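Local structure of cellulose-binding protein (Saccharophagus degradans, 2YHG) at residues Arg28-His33 with Asp58-Ile63; Gln50-Asn55 with Ala317-Ala322. The protein probably acts on glycosidic bonds of carbohydrates, this being the metal-binding C-terminal part of a longer cellulose-binding protein, with a nucleoside hydrolase-like domain. All blocks are in the same frame, centred on the assembly; numbering follows the deposited sequence.

Contact 1. Residues Arg28-His33 with Asp58-Ile63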
# COMPACT_ATOMS: atom_id res chain seq x y z
N ARG A 28 10.64 0.27 -5.78
CA ARG A 28 9.43 1.05 -5.57
C ARG A 28 8.31 0.47 -6.40
O ARG A 28 8.53 0.03 -7.53
CB ARG A 28 9.64 2.52 -5.96
CG ARG A 28 10.67 3.28 -5.13
CD ARG A 28 10.84 4.70 -5.67
NE ARG A 28 11.59 5.55 -4.74
CZ ARG A 28 12.85 5.88 -4.86
NH1 ARG A 28 13.60 5.37 -5.82
NH2 ARG A 28 13.37 6.73 -3.98
N TYR A 29 7.10 0.59 -5.89
CA TYR A 29 5.91 0.24 -6.62
C TYR A 29 5.23 1.50 -7.17
O TYR A 29 5.33 2.59 -6.62
CB TYR A 29 4.95 -0.56 -5.70
CG TYR A 29 5.56 -1.87 -5.21
CD1 TYR A 29 6.02 -2.85 -6.08
CD2 TYR A 29 5.72 -2.11 -3.87
CE1 TYR A 29 6.60 -4.03 -5.59
CE2 TYR A 29 6.25 -3.26 -3.38
CZ TYR A 29 6.68 -4.24 -4.23
OH TYR A 29 7.22 -5.41 -3.71
N ARG A 30 4.48 1.29 -8.25
CA ARG A 30 3.75 2.34 -8.94
C ARG A 30 2.33 2.37 -8.42
O ARG A 30 1.64 1.36 -8.47
CB ARG A 30 3.73 2.05 -10.43
CG ARG A 30 5.12 1.93 -11.09
CD ARG A 30 5.01 1.51 -12.54
NE ARG A 30 4.31 2.51 -13.33
CZ ARG A 30 3.78 2.28 -14.52
NH1 ARG A 30 3.81 1.05 -15.05
NH2 ARG A 30 3.22 3.26 -15.19
N VAL A 31 1.87 3.55 -8.03
CA VAL A 31 0.55 3.67 -7.41
C VAL A 31 -0.14 4.94 -7.88
O VAL A 31 0.47 6.02 -7.95
CB VAL A 31 0.64 3.65 -5.87
CG1 VAL A 31 -0.78 3.61 -5.26
CG2 VAL A 31 1.43 2.48 -5.36
N ILE A 32 -1.45 4.81 -8.16
CA ILE A 32 -2.33 5.90 -8.47
C ILE A 32 -3.47 5.81 -7.45
O ILE A 32 -4.10 4.76 -7.33
CB ILE A 32 -2.88 5.74 -9.89
CG1 ILE A 32 -1.76 5.91 -10.92
CG2 ILE A 32 -4.05 6.69 -10.13
CD1 ILE A 32 -2.15 5.45 -12.31
N HIS A 33 -3.80 6.92 -6.80
CA HIS A 33 -4.92 6.97 -5.87
C HIS A 33 -6.07 7.72 -6.46
O HIS A 33 -5.91 8.80 -7.04
CB HIS A 33 -4.52 7.61 -4.56
CG HIS A 33 -3.45 6.87 -3.87
ND1 HIS A 33 -3.60 5.54 -3.54
CD2 HIS A 33 -2.24 7.27 -3.40
CE1 HIS A 33 -2.50 5.17 -2.89
NE2 HIS A 33 -1.66 6.19 -2.81
N ASP A 58 6.56 5.19 -6.41
CA ASP A 58 6.38 6.00 -7.59
C ASP A 58 4.91 6.36 -7.70
O ASP A 58 4.11 5.63 -8.32
CB ASP A 58 6.90 5.30 -8.83
CG ASP A 58 8.42 5.43 -8.95
OD1 ASP A 58 8.95 6.55 -8.79
OD2 ASP A 58 9.09 4.40 -9.18
N LEU A 59 4.55 7.45 -7.05
CA LEU A 59 3.17 7.93 -7.11
C LEU A 59 2.95 8.54 -8.50
O LEU A 59 3.68 9.43 -8.89
CB LEU A 59 2.93 8.91 -5.95
CG LEU A 59 1.58 9.60 -5.74
CD1 LEU A 59 0.47 8.63 -5.54
CD2 LEU A 59 1.66 10.58 -4.59
N GLU A 60 1.88 8.13 -9.16
CA GLU A 60 1.63 8.54 -10.54
C GLU A 60 0.27 9.21 -10.74
O GLU A 60 -0.02 9.71 -11.80
CB GLU A 60 1.79 7.35 -11.50
CG GLU A 60 3.21 6.88 -11.55
CD GLU A 60 3.50 5.77 -12.53
OE1 GLU A 60 2.73 5.59 -13.48
OE2 GLU A 60 4.60 5.13 -12.43
N GLY A 61 -0.54 9.32 -9.69
CA GLY A 61 -1.78 10.07 -9.79
C GLY A 61 -2.41 10.32 -8.45
O GLY A 61 -2.37 9.45 -7.59
N ILE A 62 -2.99 11.49 -8.29
CA ILE A 62 -3.82 11.85 -7.16
C ILE A 62 -5.11 12.38 -7.74
O ILE A 62 -5.16 13.51 -8.23
CB ILE A 62 -3.17 12.88 -6.22
CG1 ILE A 62 -1.77 12.46 -5.77
CG2 ILE A 62 -4.11 13.16 -5.03
CD1 ILE A 62 -0.97 13.59 -5.16
N ILE A 63 -6.15 11.54 -7.77
CA ILE A 63 -7.33 11.80 -8.56
C ILE A 63 -8.53 12.04 -7.66
O ILE A 63 -8.89 11.18 -6.89
CB ILE A 63 -7.61 10.59 -9.50
CG1 ILE A 63 -6.48 10.44 -10.53
CG2 ILE A 63 -8.97 10.75 -10.19
CD1 ILE A 63 -6.49 9.13 -11.29

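Contact 2. Residues Gln50-Asn55 with Ala317-Ala322. With ZN (zinc ion), chain I.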
# COMPACT_ATOMS: atom_id res chain seq x y z
N GLN A 50 0.58 9.58 3.00
CA GLN A 50 1.17 9.11 1.75
C GLN A 50 2.27 10.09 1.31
O GLN A 50 3.32 9.66 0.80
CB GLN A 50 0.11 8.96 0.67
CG GLN A 50 0.62 8.72 -0.74
CD GLN A 50 1.33 7.39 -0.96
OE1 GLN A 50 0.73 6.46 -1.52
NE2 GLN A 50 2.58 7.29 -0.54
N LEU A 51 2.05 11.38 1.44
CA LEU A 51 3.05 12.34 0.97
C LEU A 51 4.36 12.26 1.74
O LEU A 51 5.41 12.33 1.12
CB LEU A 51 2.47 13.74 0.95
CG LEU A 51 1.38 13.95 -0.12
CD1 LEU A 51 0.76 15.32 0.11
CD2 LEU A 51 1.92 13.83 -1.50
N VAL A 52 4.31 12.10 3.04
CA VAL A 52 5.57 12.00 3.80
C VAL A 52 6.23 10.63 3.66
O VAL A 52 7.38 10.46 4.05
CB VAL A 52 5.44 12.44 5.27
CG1 VAL A 52 4.96 13.87 5.38
CG2 VAL A 52 4.58 11.47 6.10
N MET A 53 5.51 9.68 3.07
CA MET A 53 6.02 8.37 2.67
C MET A 53 6.39 8.32 1.18
O MET A 53 6.79 7.26 0.70
CB MET A 53 4.97 7.25 2.98
CG MET A 53 4.70 7.06 4.48
SD MET A 53 3.51 5.78 4.84
CE MET A 53 4.49 4.32 4.49
N ALA A 54 6.23 9.41 0.45
CA ALA A 54 6.21 9.32 -1.01
C ALA A 54 7.55 8.95 -1.63
O ALA A 54 7.62 8.49 -2.75
CB ALA A 54 5.67 10.60 -1.64
N ASN A 55 8.64 9.16 -0.90
CA ASN A 55 9.95 8.72 -1.37
C ASN A 55 10.03 7.20 -1.56
O ASN A 55 10.92 6.72 -2.25
CB ASN A 55 11.04 9.14 -0.37
CG ASN A 55 10.95 8.35 0.92
OD1 ASN A 55 9.95 8.47 1.63
ND2 ASN A 55 11.96 7.53 1.20
N ALA A 317 8.28 9.53 12.78
CA ALA A 317 9.59 9.95 12.31
C ALA A 317 9.49 10.78 11.06
O ALA A 317 10.21 11.77 10.93
CB ALA A 317 10.48 8.74 12.07
N ARG A 318 8.59 10.41 10.14
CA ARG A 318 8.48 11.17 8.90
C ARG A 318 7.94 12.59 9.11
O ARG A 318 8.32 13.50 8.38
CB ARG A 318 7.68 10.39 7.87
CG ARG A 318 8.38 9.15 7.39
CD ARG A 318 7.46 8.26 6.58
NE ARG A 318 8.12 7.06 6.09
CZ ARG A 318 8.94 7.01 5.06
NH1 ARG A 318 9.11 8.05 4.28
NH2 ARG A 318 9.57 5.88 4.81
N MET A 319 7.08 12.78 10.09
CA MET A 319 6.66 14.13 10.43
C MET A 319 7.78 14.93 11.09
O MET A 319 7.81 16.16 10.97
CB MET A 319 5.41 14.12 11.30
CG MET A 319 4.17 13.60 10.58
SD MET A 319 3.76 14.44 9.03
CE MET A 319 3.46 16.08 9.64
N ASP A 320 8.73 14.26 11.73
CA ASP A 320 9.98 14.90 12.12
C ASP A 320 10.80 15.30 10.93
O ASP A 320 11.34 16.41 10.91
CB ASP A 320 10.77 13.99 13.06
CG ASP A 320 10.03 13.70 14.36
OD1 ASP A 320 9.06 14.45 14.70
OD2 ASP A 320 10.43 12.73 15.05
N TRP A 321 10.92 14.43 9.93
CA TRP A 321 11.59 14.80 8.71
C TRP A 321 11.02 16.10 8.16
O TRP A 321 11.75 16.95 7.65
CB TRP A 321 11.48 13.72 7.64
CG TRP A 321 12.09 12.42 7.92
CD1 TRP A 321 12.67 11.98 9.07
CD2 TRP A 321 12.07 11.31 7.04
NE1 TRP A 321 13.02 10.67 8.95
CE2 TRP A 321 12.67 10.22 7.71
CE3 TRP A 321 11.62 11.13 5.74
CZ2 TRP A 321 12.86 8.97 7.11
CZ3 TRP A 321 11.82 9.89 5.13
CH2 TRP A 321 12.42 8.84 5.81
N ALA A 322 9.69 16.23 8.19
CA ALA A 322 9.01 17.36 7.60
C ALA A 322 9.39 18.69 8.25
O ALA A 322 9.34 19.72 7.58
CB ALA A 322 7.50 17.16 7.68
ZN ZN I . 7.76 14.41 16.30
O HOH W 1 8.82 12.76 17.09
O HOH W 2 6.48 13.19 15.21
O HOH W 3 6.63 14.23 18.01

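Contact 1. Residues Arg28-His33 with Asp58-Ile63
Residues Arg30-His33 pair with Asp58-Ile63 as neighbouring parallel strands, the two beta strands of a beta-alpha-beta crossover whose helix is 42-52. They lie inside the six-stranded parallel sheet of the nucleoside hydrolase-like domain, a Rossmann-like layout with strand order 3-2-1-4-5-6. The ladder opens with Asp58 N bonded to Tyr29 O (2.9 Å) and goes on through Val31, which takes Asp58 O with its N and receives Glu60 N at its O (2.8 Å). Regular pairing would then bring His33 N to Glu60 O; instead it bonds Gly61 O at 3.0 Å. One extra residue has thus entered strand 58-63, a beta bulge at Glu60 and Gly61 that leaves Gly61 N buried and without a partner. Glycine suits this place because Ile32 CG2 occupies the side of the strand toward which a CB here would point. Ile32 CG2 also meets Ile63 CD1 at 3.6 Å, and helix 129-139 packs over this aliphatic patch. On the other face Leu59 CD1 comes 3.7 Å from His33 CD2, the two side chains crossing at about a right angle. The imidazole is buried yet satisfied at both nitrogens, by Gln50 and Thr149, beside Trp151 of a calcium site. Near the start of the ladder Asp58 OD2 rests beside Arg28 CB, but its salt bridge is with Arg144, while Arg28 NE turns to Asn55 O. On the Ile32 face the buried Arg30 forms a salt bridge with Glu60 and also bonds the backbone carbonyls of Ala137 and Arg144. A bend in the Arg30 chain (chi3 63°) turns the guanidinium side-on to Glu60, their planes 36° apart: Arg30 NE reaches Glu60 OE2 at 2.8 Å, and Arg30 NH2 meets the syn lone pair of Glu60 OE1 at 2.9 Å.

Contact 2. Residues Gln50-Asn55 with Ala317-Ala322
Arg318 lays its aliphatic chain along Val52, the two side chains running past each other in opposite directions with Arg318 CB 3.7 Å from Val52 CG2. Extended from CG to NE (chi2 169°, chi3 180°), the arginine carries its head beyond the valine. There Arg318 NH1 gives two hydrogen bonds, to Val52 O at 3.0 Å and to Asn55 OD1 at 2.8 Å, each in the carbonyl plane on a lone pair. Val52 ends helix 42-52, so its carbonyl is available to a side chain; Asn55, in the following 3-10 segment, supplies the second oxygen. The contact thus fastens the C-terminal end of the crossover helix of a beta-alpha-beta unit to helix 308-323. Arg318 also forms salt bridges with Asp314 and Glu56, so its buried charge is probably well balanced; its NH2 also bonds a buffer molecule, probably from the crystallisation liquor. Met53 CB lies over one face of the guanidinium and Trp321 CH2 over the opposite one, 3.6 Å above the plane, both toward its rim. Trp321 in turn bonds Asn331 and stacks on His96 and His332. Met319, bent at chi2 and chi3, brings its SD to 3.9 Å from Val52 CG1. Asp320 takes no part in this packing and binds zinc through OD1 at 2.1 Å, with three waters, His227 and one further ligand completing its six.

Overall arrangement
From the N terminus the chain runs through strand 30-35, helix 42-52 and strand 58-64, and contact 1 closes this short loop when the second strand comes to lie beside the first. Contact 2 starts within that loop, at residues 50-55, but closes only after more than 260 further residues, at helix 308-323; the two contacts therefore cross. Contact 1 belongs to the interior of the parallel sheet, whereas contact 2 ties the C-terminal end of the crossover helix to the zinc-bearing helix. Their centres are about 16 Å apart, yet they are directly joined: strand 30-35 and the loop before it touch the last turn of helix 42-52 and the segment after it.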